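Side-chain contacts in uncharacterized protein (Pyrococcus horikoshii, PDB 2P8T), which is of unknown function but may bind ATP and have aminoacyl-tRNA ligase activity, neither of which is established: residues L128-D132 / N133-F137; D140-L144 / K145-P149; P149-A152 / K153-D157. One frame throughout, in Å; residues are numbered along the deposited sequence.

Contact 1: residues L128-D132 / N133-F137; sequences LTVKD and NEIVF
Thr129 and Val136 pair backbone to backbone near the open end of a two-residue beta hairpin, and Lys131 and Glu134 do the same beside its type I' turn. Thr129 N gives to Val136 O at 3.0 Å, and Val136 N returns a nearly straight bond to Thr129 O at 2.8 Å. At the turn, Lys131 N reaches Glu134 O in the carbonyl plane, while Glu134 N meets Lys131 O from well above the carbonyl plane, 61° out of it. Between these rungs lies the non-hydrogen-bonded pair Val130 and Ile135, where Val130 CA approaches Glu134 O and Ile135 CA approaches Thr129 O as CA-H...O contacts.

The apolar contacts fall on both faces. Beside Val136 O, Leu128 turns two ways: its CB packs on Ile135 CG2 at 3.6 Å, the two side chains crossing at about a right angle, and its CD2 sits over the centre of the Phe137 ring, a CH-pi contact of 4.0 Å to the centroid. Chi1 of -59° sets Leu128 CG opposite its own carbonyl carbon, and the branch beyond carries CD2 up to that ring. Cutting this leucine back to an alanine would remove CD2, and the covered face of the Phe137 ring would probably lose its CH-pi partner and gain some freedom to shift. On the face opposite Val130 and Ile135, Thr129 CG2 lies 3.7 Å from Val136 CG2.

The hairpin thus pairs the backbones of Thr129, Val136, Lys131 and Glu134 with each other, while Leu128 and Val130 use theirs toward Val164 and Gly161.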
ATOM      1  N   LEU A 128       6.180  12.311   0.177  1.00 18.07           N
ATOM      2  CA  LEU A 128       5.927  13.703  -0.198  1.00 18.69           C
ATOM      3  C   LEU A 128       4.738  14.212   0.601  1.00 18.62           C
ATOM      4  O   LEU A 128       4.076  13.442   1.283  1.00 17.95           O
ATOM      5  CB  LEU A 128       5.631  13.790  -1.698  1.00 18.87           C
ATOM      6  CG  LEU A 128       6.713  13.286  -2.674  1.00 22.29           C
ATOM      7  CD1 LEU A 128       6.265  12.036  -3.368  1.00 23.49           C
ATOM      8  CD2 LEU A 128       7.042  14.387  -3.677  1.00 24.93           C
ATOM      9  N   THR A 129       4.466  15.507   0.487  1.00 18.94           N
ATOM     10  CA  THR A 129       3.277  16.091   1.080  1.00 20.67           C
ATOM     11  C   THR A 129       2.522  16.864  -0.018  1.00 21.30           C
ATOM     12  O   THR A 129       2.970  16.914  -1.182  1.00 20.42           O
ATOM     13  CB  THR A 129       3.616  16.941   2.329  1.00 19.86           C
ATOM     14  OG1 THR A 129       2.420  17.299   3.026  1.00 23.04           O
ATOM     15  CG2 THR A 129       4.415  18.199   1.981  1.00 19.52           C
ATOM     16  N   VAL A 130       1.355  17.405   0.334  1.00 22.38           N
ATOM     17  CA  VAL A 130       0.527  18.148  -0.630  1.00 22.99           C
ATOM     18  C   VAL A 130       0.335  19.562  -0.109  1.00 23.72           C
ATOM     19  O   VAL A 130      -0.121  19.749   1.011  1.00 23.48           O
ATOM     20  CB  VAL A 130      -0.841  17.446  -0.897  1.00 23.49           C
ATOM     21  CG1 VAL A 130      -1.626  18.203  -1.965  1.00 21.69           C
ATOM     22  CG2 VAL A 130      -0.627  16.004  -1.370  1.00 24.17           C
ATOM     23  N   LYS A 131       0.744  20.548  -0.906  1.00 24.89           N
ATOM     24  CA  LYS A 131       0.593  21.964  -0.567  1.00 27.00           C
ATOM     25  C   LYS A 131       0.094  22.725  -1.800  1.00 27.05           C
ATOM     26  O   LYS A 131       0.636  22.553  -2.890  1.00 26.07           O
ATOM     27  CB  LYS A 131       1.935  22.544  -0.093  1.00 27.17           C
ATOM     28  CG  LYS A 131       1.874  24.019   0.306  1.00 28.78           C
ATOM     29  CD  LYS A 131       3.249  24.624   0.519  1.00 29.70           C
ATOM     30  CE  LYS A 131       3.162  26.127   0.654  1.00 34.70           C
ATOM     31  NZ  LYS A 131       2.497  26.535   1.925  1.00 38.61           N
ATOM     32  N   ASP A 132      -0.931  23.565  -1.619  1.00 27.65           N
ATOM     33  CA  ASP A 132      -1.519  24.350  -2.731  1.00 28.56           C
ATOM     34  C   ASP A 132      -1.920  23.391  -3.844  1.00 27.71           C
ATOM     35  O   ASP A 132      -1.744  23.656  -5.046  1.00 27.47           O
ATOM     36  CB  ASP A 132      -0.554  25.450  -3.210  1.00 29.57           C
ATOM     37  CG  ASP A 132      -1.275  26.676  -3.771  1.00 33.44           C
ATOM     38  OD1 ASP A 132      -2.447  26.938  -3.387  1.00 37.74           O
ATOM     39  OD2 ASP A 132      -0.655  27.389  -4.595  1.00 36.72           O
ATOM     40  N   ASN A 133      -2.456  22.250  -3.403  1.00 26.91           N
ATOM     41  CA  ASN A 133      -2.963  21.190  -4.256  1.00 27.03           C
ATOM     42  C   ASN A 133      -1.945  20.587  -5.223  1.00 25.85           C
ATOM     43  O   ASN A 133      -2.310  20.043  -6.247  1.00 25.04           O
ATOM     44  CB  ASN A 133      -4.261  21.616  -4.947  1.00 28.23           C
ATOM     45  CG  ASN A 133      -5.324  22.045  -3.951  1.00 31.12           C
ATOM     46  OD1 ASN A 133      -5.524  23.234  -3.733  1.00 37.43           O
ATOM     47  ND2 ASN A 133      -5.986  21.068  -3.307  1.00 34.97           N
ATOM     48  N   GLU A 134      -0.668  20.652  -4.856  1.00 24.49           N
ATOM     49  CA  GLU A 134       0.388  20.016  -5.660  1.00 23.99           C
ATOM     50  C   GLU A 134       1.191  19.085  -4.752  1.00 21.85           C
ATOM     51  O   GLU A 134       1.366  19.392  -3.583  1.00 21.49           O
ATOM     52  CB  GLU A 134       1.307  21.066  -6.275  1.00 24.53           C
ATOM     53  CG  GLU A 134       0.551  22.159  -7.065  1.00 28.67           C
ATOM     54  CD  GLU A 134       0.106  21.713  -8.463  1.00 35.31           C
ATOM     55  OE1 GLU A 134       0.958  21.719  -9.379  1.00 38.07           O
ATOM     56  OE2 GLU A 134      -1.100  21.397  -8.660  1.00 38.40           O
ATOM     57  N   ILE A 135       1.650  17.966  -5.308  1.00 20.98           N
ATOM     58  CA  ILE A 135       2.508  17.010  -4.588  1.00 20.00           C
ATOM     59  C   ILE A 135       3.908  17.611  -4.574  1.00 20.17           C
ATOM     60  O   ILE A 135       4.483  17.915  -5.634  1.00 20.20           O
ATOM     61  CB  ILE A 135       2.524  15.590  -5.259  1.00 20.03           C
ATOM     62  CG1 ILE A 135       1.115  14.969  -5.302  1.00 18.57           C
ATOM     63  CG2 ILE A 135       3.439  14.624  -4.468  1.00 17.76           C
ATOM     64  CD1 ILE A 135       0.994  13.747  -6.216  1.00 20.41           C
ATOM     65  N   VAL A 136       4.452  17.791  -3.380  1.00 20.07           N
ATOM     66  CA  VAL A 136       5.718  18.507  -3.220  1.00 21.28           C
ATOM     67  C   VAL A 136       6.663  17.765  -2.284  1.00 21.86           C
ATOM     68  O   VAL A 136       6.220  16.959  -1.451  1.00 20.29           O
ATOM     69  CB  VAL A 136       5.523  19.959  -2.681  1.00 20.87           C
ATOM     70  CG1 VAL A 136       4.691  20.797  -3.630  1.00 21.81           C
ATOM     71  CG2 VAL A 136       4.918  19.975  -1.277  1.00 22.02           C
ATOM     72  N   PHE A 137       7.963  18.036  -2.447  1.00 23.02           N
ATOM     73  CA  PHE A 137       8.972  17.558  -1.505  1.00 25.34           C
ATOM     74  C   PHE A 137       8.865  18.323  -0.199  1.00 27.23           C
ATOM     75  O   PHE A 137       8.669  19.532  -0.208  1.00 26.58           O
ATOM     76  CB  PHE A 137      10.378  17.648  -2.131  1.00 24.55           C
ATOM     77  CG  PHE A 137      10.572  16.689  -3.265  1.00 24.27           C
ATOM     78  CD1 PHE A 137      10.840  15.340  -3.009  1.00 23.50           C
ATOM     79  CD2 PHE A 137      10.435  17.106  -4.587  1.00 23.10           C
ATOM     80  CE1 PHE A 137      10.977  14.427  -4.048  1.00 21.74           C
ATOM     81  CE2 PHE A 137      10.585  16.191  -5.637  1.00 24.82           C
ATOM     82  CZ  PHE A 137      10.872  14.845  -5.351  1.00 24.12           C
TER

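Contact 2: residues D140-L144 / K145-P149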
ATOM      1  N   ASP A 140      11.649  21.647   0.877  1.00 34.73           N
ATOM      2  CA  ASP A 140      11.699  22.895   0.127  1.00 33.62           C
ATOM      3  C   ASP A 140      10.409  23.160  -0.620  1.00 33.21           C
ATOM      4  O   ASP A 140      10.237  24.231  -1.228  1.00 32.97           O
ATOM      5  CB  ASP A 140      12.868  22.865  -0.869  1.00 33.83           C
ATOM      6  CG  ASP A 140      12.834  21.662  -1.792  1.00 33.86           C
ATOM      7  OD1 ASP A 140      11.879  20.859  -1.738  1.00 32.61           O
ATOM      8  OD2 ASP A 140      13.779  21.517  -2.593  1.00 35.41           O
ATOM      9  N   PHE A 141       9.512  22.176  -0.596  1.00 32.30           N
ATOM     10  CA  PHE A 141       8.187  22.303  -1.217  1.00 31.94           C
ATOM     11  C   PHE A 141       8.221  22.435  -2.747  1.00 31.62           C
ATOM     12  O   PHE A 141       7.292  22.957  -3.360  1.00 31.19           O
ATOM     13  CB  PHE A 141       7.365  23.419  -0.537  1.00 32.29           C
ATOM     14  CG  PHE A 141       7.229  23.238   0.956  1.00 32.73           C
ATOM     15  CD1 PHE A 141       6.347  22.296   1.481  1.00 32.89           C
ATOM     16  CD2 PHE A 141       7.997  23.987   1.833  1.00 34.56           C
ATOM     17  CE1 PHE A 141       6.219  22.110   2.863  1.00 33.39           C
ATOM     18  CE2 PHE A 141       7.889  23.809   3.223  1.00 34.91           C
ATOM     19  CZ  PHE A 141       6.998  22.865   3.738  1.00 34.40           C
ATOM     20  N   ARG A 142       9.285  21.926  -3.365  1.00 31.16           N
ATOM     21  CA  ARG A 142       9.356  21.838  -4.822  1.00 31.14           C
ATOM     22  C   ARG A 142       8.431  20.723  -5.338  1.00 29.84           C
ATOM     23  O   ARG A 142       8.287  19.674  -4.687  1.00 28.37           O
ATOM     24  CB  ARG A 142      10.815  21.629  -5.280  1.00 31.38           C
ATOM     25  CG  ARG A 142      11.417  20.278  -4.870  1.00 34.00           C
ATOM     26  CD  ARG A 142      12.959  20.229  -4.944  1.00 33.78           C
ATOM     27  NE  ARG A 142      13.434  18.850  -4.946  1.00 36.64           N
ATOM     28  CZ  ARG A 142      13.770  18.141  -3.866  1.00 37.09           C
ATOM     29  NH1 ARG A 142      13.736  18.674  -2.653  1.00 34.81           N
ATOM     30  NH2 ARG A 142      14.154  16.877  -4.014  1.00 34.94           N
ATOM     31  N   PRO A 143       7.773  20.944  -6.491  1.00 28.87           N
ATOM     32  CA  PRO A 143       6.869  19.908  -6.980  1.00 27.95           C
ATOM     33  C   PRO A 143       7.578  18.660  -7.443  1.00 27.13           C
ATOM     34  O   PRO A 143       8.652  18.736  -8.057  1.00 26.89           O
ATOM     35  CB  PRO A 143       6.165  20.585  -8.161  1.00 28.41           C
ATOM     36  CG  PRO A 143       6.345  22.048  -7.894  1.00 29.78           C
ATOM     37  CD  PRO A 143       7.724  22.133  -7.357  1.00 29.21           C
ATOM     38  N   LEU A 144       6.984  17.518  -7.113  1.00 25.52           N
ATOM     39  CA  LEU A 144       7.333  16.228  -7.698  1.00 24.64           C
ATOM     40  C   LEU A 144       7.390  16.217  -9.234  1.00 24.68           C
ATOM     41  O   LEU A 144       8.253  15.573  -9.815  1.00 23.73           O
ATOM     42  CB  LEU A 144       6.280  15.203  -7.273  1.00 23.86           C
ATOM     43  CG  LEU A 144       6.340  13.810  -7.891  1.00 23.83           C
ATOM     44  CD1 LEU A 144       7.646  13.100  -7.466  1.00 23.10           C
ATOM     45  CD2 LEU A 144       5.108  12.994  -7.504  1.00 24.13           C
ATOM     46  N   LYS A 145       6.438  16.880  -9.896  1.00 25.23           N
ATOM     47  CA  LYS A 145       6.320  16.756 -11.359  1.00 26.07           C
ATOM     48  C   LYS A 145       7.516  17.336 -12.137  1.00 26.02           C
ATOM     49  O   LYS A 145       7.704  17.043 -13.335  1.00 25.99           O
ATOM     50  CB  LYS A 145       5.011  17.394 -11.853  1.00 26.79           C
ATOM     51  CG  LYS A 145       4.962  18.887 -11.656  1.00 27.91           C
ATOM     52  CD  LYS A 145       3.572  19.428 -11.968  1.00 30.86           C
ATOM     53  CE  LYS A 145       3.288  20.694 -11.173  1.00 34.41           C
ATOM     54  NZ  LYS A 145       4.311  21.767 -11.336  1.00 36.65           N
ATOM     55  N   GLU A 146       8.322  18.144 -11.461  1.00 25.64           N
ATOM     56  CA  GLU A 146       9.552  18.674 -12.056  1.00 26.67           C
ATOM     57  C   GLU A 146      10.591  17.582 -12.265  1.00 25.61           C
ATOM     58  O   GLU A 146      11.341  17.613 -13.235  1.00 26.68           O
ATOM     59  CB  GLU A 146      10.134  19.771 -11.191  1.00 27.02           C
ATOM     60  CG  GLU A 146       9.256  21.006 -11.121  1.00 31.38           C
ATOM     61  CD  GLU A 146      10.000  22.212 -10.615  1.00 35.92           C
ATOM     62  OE1 GLU A 146      10.934  22.050  -9.784  1.00 37.67           O
ATOM     63  OE2 GLU A 146       9.640  23.330 -11.055  1.00 38.98           O
ATOM     64  N   MET A 147      10.620  16.607 -11.357  1.00 23.65           N
ATOM     65  CA  MET A 147      11.554  15.479 -11.467  1.00 21.04           C
ATOM     66  C   MET A 147      10.900  14.277 -12.122  1.00 21.28           C
ATOM     67  O   MET A 147      11.551  13.572 -12.888  1.00 20.09           O
ATOM     68  CB  MET A 147      12.083  15.054 -10.072  1.00 20.96           C
ATOM     69  CG  MET A 147      12.917  16.105  -9.302  1.00 20.78           C
ATOM     70  SD  MET A 147      13.749  15.452  -7.802  1.00 14.56           S
ATOM     71  CE  MET A 147      14.873  14.278  -8.631  1.00 18.53           C
ATOM     72  N   TYR A 148       9.625  14.012 -11.787  1.00 21.00           N
ATOM     73  CA  TYR A 148       8.922  12.803 -12.248  1.00 21.09           C
ATOM     74  C   TYR A 148       7.511  13.087 -12.795  1.00 22.12           C
ATOM     75  O   TYR A 148       6.499  12.738 -12.173  1.00 20.31           O
ATOM     76  CB  TYR A 148       8.839  11.736 -11.141  1.00 21.66           C
ATOM     77  CG  TYR A 148      10.205  11.323 -10.651  1.00 21.63           C
ATOM     78  CD1 TYR A 148      10.971  10.380 -11.349  1.00 22.70           C
ATOM     79  CD2 TYR A 148      10.733  11.890  -9.517  1.00 21.54           C
ATOM     80  CE1 TYR A 148      12.250  10.013 -10.899  1.00 20.62           C
ATOM     81  CE2 TYR A 148      12.004  11.535  -9.062  1.00 21.95           C
ATOM     82  CZ  TYR A 148      12.739  10.590  -9.751  1.00 21.69           C
ATOM     83  OH  TYR A 148      13.995  10.287  -9.271  1.00 20.16           O
ATOM     84  N   PRO A 149       7.451  13.687 -13.997  1.00 22.33           N
ATOM     85  CA  PRO A 149       6.162  14.135 -14.536  1.00 23.17           C
ATOM     86  C   PRO A 149       5.151  13.018 -14.826  1.00 23.40           C
ATOM     87  O   PRO A 149       3.960  13.202 -14.587  1.00 24.02           O
ATOM     88  CB  PRO A 149       6.558  14.876 -15.830  1.00 23.22           C
ATOM     89  CG  PRO A 149       7.900  14.317 -16.206  1.00 22.00           C
ATOM     90  CD  PRO A 149       8.580  13.935 -14.917  1.00 22.42           C
TER
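This is a local surface contact, a single helix-like turn in the loop that runs from strand 134-136 to helix 149-154, and Leu144 holds it to Met147 and Tyr148. Leu144 O is gripped twice: Tyr148 N comes at 2.9 Å almost straight on, with an N-H...O angle of 167°, while Met147 N comes at 3.0 Å from above the carbonyl plane. Before it, Glu146 N makes a weak bond of 3.5 Å to Pro143 O.

The side chains follow the same turn. Leu144 CD1 touches Tyr148 CD2 at 3.9 Å, approaching the ring obliquely, and the two side chains cross at about a right angle. Leu144 puts CG opposite its backbone N (chi1 173°), which brings CD1 to this ring; its buried end also packs on Met126, Leu128 and Ala152. Pro143 is met by two charged chains: Lys145 brings NZ to 3.9 Å from Pro143 CB, and Glu146 lays its CD against Pro143 CD at 4.0 Å. Farther along, Met147 SD comes to the edge of the Arg142 guanidinium, near its plane and 4.1 Å from NH2.

Within 140-144, Arg142 N bonds to Asp140 OD1 at 3.2 Å, meeting it from above the carboxylate plane. That bond closes an Asx turn, and the helix-like turn after it delivers the chain to Tyr148, the N-cap residue of helix 149-154.

Contact 3: residues P149-A152 / K153-D157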
ATOM      1  N   PRO A 149       7.451  13.687 -13.997  1.00 22.33           N
ATOM      2  CA  PRO A 149       6.162  14.135 -14.536  1.00 23.17           C
ATOM      3  C   PRO A 149       5.151  13.018 -14.826  1.00 23.40           C
ATOM      4  O   PRO A 149       3.960  13.202 -14.587  1.00 24.02           O
ATOM      5  CB  PRO A 149       6.558  14.876 -15.830  1.00 23.22           C
ATOM      6  CG  PRO A 149       7.900  14.317 -16.206  1.00 22.00           C
ATOM      7  CD  PRO A 149       8.580  13.935 -14.917  1.00 22.42           C
ATOM      8  N   GLU A 150       5.606  11.882 -15.340  1.00 23.97           N
ATOM      9  CA  GLU A 150       4.708  10.769 -15.616  1.00 25.22           C
ATOM     10  C   GLU A 150       4.171  10.116 -14.332  1.00 25.34           C
ATOM     11  O   GLU A 150       3.005   9.694 -14.274  1.00 24.81           O
ATOM     12  CB  GLU A 150       5.355   9.749 -16.555  1.00 26.38           C
ATOM     13  CG  GLU A 150       5.571  10.271 -17.990  1.00 30.41           C
ATOM     14  CD  GLU A 150       4.311  10.894 -18.623  1.00 33.19           C
ATOM     15  OE1 GLU A 150       3.226  10.285 -18.574  1.00 36.94           O
ATOM     16  OE2 GLU A 150       4.415  12.006 -19.183  1.00 36.45           O
ATOM     17  N   VAL A 151       5.012  10.061 -13.300  1.00 23.88           N
ATOM     18  CA  VAL A 151       4.590   9.539 -11.999  1.00 23.63           C
ATOM     19  C   VAL A 151       3.512  10.422 -11.378  1.00 23.54           C
ATOM     20  O   VAL A 151       2.456   9.928 -10.992  1.00 24.50           O
ATOM     21  CB  VAL A 151       5.805   9.411 -11.016  1.00 23.23           C
ATOM     22  CG1 VAL A 151       5.337   8.994  -9.626  1.00 23.47           C
ATOM     23  CG2 VAL A 151       6.825   8.405 -11.568  1.00 21.22           C
ATOM     24  N   ALA A 152       3.798  11.717 -11.278  1.00 24.18           N
ATOM     25  CA  ALA A 152       2.887  12.698 -10.691  1.00 24.30           C
ATOM     26  C   ALA A 152       1.512  12.664 -11.365  1.00 25.68           C
ATOM     27  O   ALA A 152       0.468  12.722 -10.691  1.00 23.94           O
ATOM     28  CB  ALA A 152       3.491  14.096 -10.751  1.00 24.40           C
ATOM     29  N   LYS A 153       1.519  12.520 -12.686  1.00 26.65           N
ATOM     30  CA  LYS A 153       0.265  12.550 -13.451  1.00 28.54           C
ATOM     31  C   LYS A 153      -0.681  11.387 -13.138  1.00 27.80           C
ATOM     32  O   LYS A 153      -1.898  11.516 -13.295  1.00 28.11           O
ATOM     33  CB  LYS A 153       0.547  12.667 -14.960  1.00 27.98           C
ATOM     34  CG  LYS A 153       0.777  14.111 -15.399  1.00 30.99           C
ATOM     35  CD  LYS A 153       1.073  14.226 -16.888  1.00 31.52           C
ATOM     36  CE  LYS A 153      -0.165  14.626 -17.704  1.00 36.07           C
ATOM     37  NZ  LYS A 153      -0.413  16.109 -17.659  1.00 38.31           N
ATOM     38  N   LYS A 154      -0.119  10.264 -12.690  1.00 27.28           N
ATOM     39  CA  LYS A 154      -0.882   9.064 -12.358  1.00 26.60           C
ATOM     40  C   LYS A 154      -1.494   9.090 -10.961  1.00 25.23           C
ATOM     41  O   LYS A 154      -2.416   8.325 -10.668  1.00 25.56           O
ATOM     42  CB  LYS A 154       0.001   7.818 -12.499  1.00 27.54           C
ATOM     43  CG  LYS A 154       0.287   7.429 -13.943  1.00 30.23           C
ATOM     44  CD  LYS A 154       0.680   5.945 -14.079  1.00 33.60           C
ATOM     45  CE  LYS A 154      -0.499   5.011 -13.789  1.00 35.05           C
ATOM     46  NZ  LYS A 154      -0.211   3.575 -14.109  1.00 38.68           N
ATOM     47  N   ILE A 155      -0.967   9.953 -10.103  1.00 23.53           N
ATOM     48  CA  ILE A 155      -1.390   9.995  -8.720  1.00 22.43           C
ATOM     49  C   ILE A 155      -2.642  10.870  -8.601  1.00 22.94           C
ATOM     50  O   ILE A 155      -2.676  12.011  -9.085  1.00 23.41           O
ATOM     51  CB  ILE A 155      -0.253  10.460  -7.788  1.00 22.19           C
ATOM     52  CG1 ILE A 155       0.914   9.462  -7.867  1.00 19.22           C
ATOM     53  CG2 ILE A 155      -0.738  10.552  -6.328  1.00 20.39           C
ATOM     54  CD1 ILE A 155       2.218   9.960  -7.252  1.00 18.15           C
ATOM     55  N   VAL A 156      -3.667  10.305  -7.978  1.00 23.02           N
ATOM     56  CA  VAL A 156      -4.969  10.953  -7.838  1.00 24.18           C
ATOM     57  C   VAL A 156      -5.445  10.800  -6.395  1.00 24.98           C
ATOM     58  O   VAL A 156      -4.743  10.204  -5.566  1.00 24.20           O
ATOM     59  CB  VAL A 156      -6.015  10.339  -8.832  1.00 24.22           C
ATOM     60  CG1 VAL A 156      -5.557  10.506 -10.277  1.00 24.53           C
ATOM     61  CG2 VAL A 156      -6.253   8.839  -8.556  1.00 24.23           C
ATOM     62  N   ASP A 157      -6.633  11.324  -6.089  1.00 25.11           N
ATOM     63  CA  ASP A 157      -7.239  11.130  -4.764  1.00 25.98           C
ATOM     64  C   ASP A 157      -6.385  11.702  -3.614  1.00 26.06           C
ATOM     65  O   ASP A 157      -6.186  11.044  -2.585  1.00 25.06           O
ATOM     66  CB  ASP A 157      -7.561   9.639  -4.531  1.00 26.34           C
ATOM     67  CG  ASP A 157      -8.476   9.406  -3.327  1.00 28.59           C
ATOM     68  OD1 ASP A 157      -9.216  10.344  -2.931  1.00 29.65           O
ATOM     69  OD2 ASP A 157      -8.464   8.280  -2.778  1.00 28.21           O
TER
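Pro149 opens the helix by offering its carbonyl to Lys153: Lys153 N bonds to Pro149 O at 3.2 Å, an i to i+4 link with the donor tilted 32° from the carbonyl plane. The aliphatic part of Lys153 stays by the same oxygen, with CG 3.4 Å from Pro149 O, before bends farther out lead its amine away. Glu150 meets the next turn through its carbonyl, since Lys154 CG lies 3.6 Å from Glu150 O. The carboxylate of Glu150 and the amine of Lys153 carry opposite charges but are not in contact.

Val151 faces inward. Its CG1 meets Ile155 CD1 at 4.0 Å, the two side chains lying side by side and pointing the same way, one turn apart. Chi1 of -62° swings Ile155 CG1 back toward the helix, to 3.5 Å from Val151 O. Val151 and Ile155 form the buried side of a short helix and its exit, laid on the five-stranded antiparallel sheet: Val151 packs on Val90 and Ile166, and Ile155 on Ala99, Val101, Val164 and Ile166. Val151 O also accepts from Lys154 N at 3.1 Å, three residues on, with the donor 57° out of the carbonyl plane; the amine of Lys154 bonds to Gly89 O.

Ala152 repeats the i to i+3 spacing, its O taking Ile155 N at 3.2 Å as the last turn tightens and the chain leaves the helix. The bond to its CB points away overall, and CB packs on Leu144 and Lys145.

Contacts 1 and 3 are partly buried and share the sheet: the hairpin supplies its edge strand, the short helix lies over it, and Ile135 CD1 meets Ile155 CG2 at 3.6 Å. Contact 2, in the connecting loop, is a surface contact whose one buried side chain, Leu144, reaches Ala152 and Ile155 of contact 3. Its backbone is tied to the hairpin, with Leu144 N probably bonded to Ile135 O and Phe137 N to Arg142 O. Chemistry follows place: paired strand bonds in 128-137, a turn flanked by charged chains in 140-149, and helical bonds above apolar side chains in 149-157. Contacts 2 and 3 share Pro149.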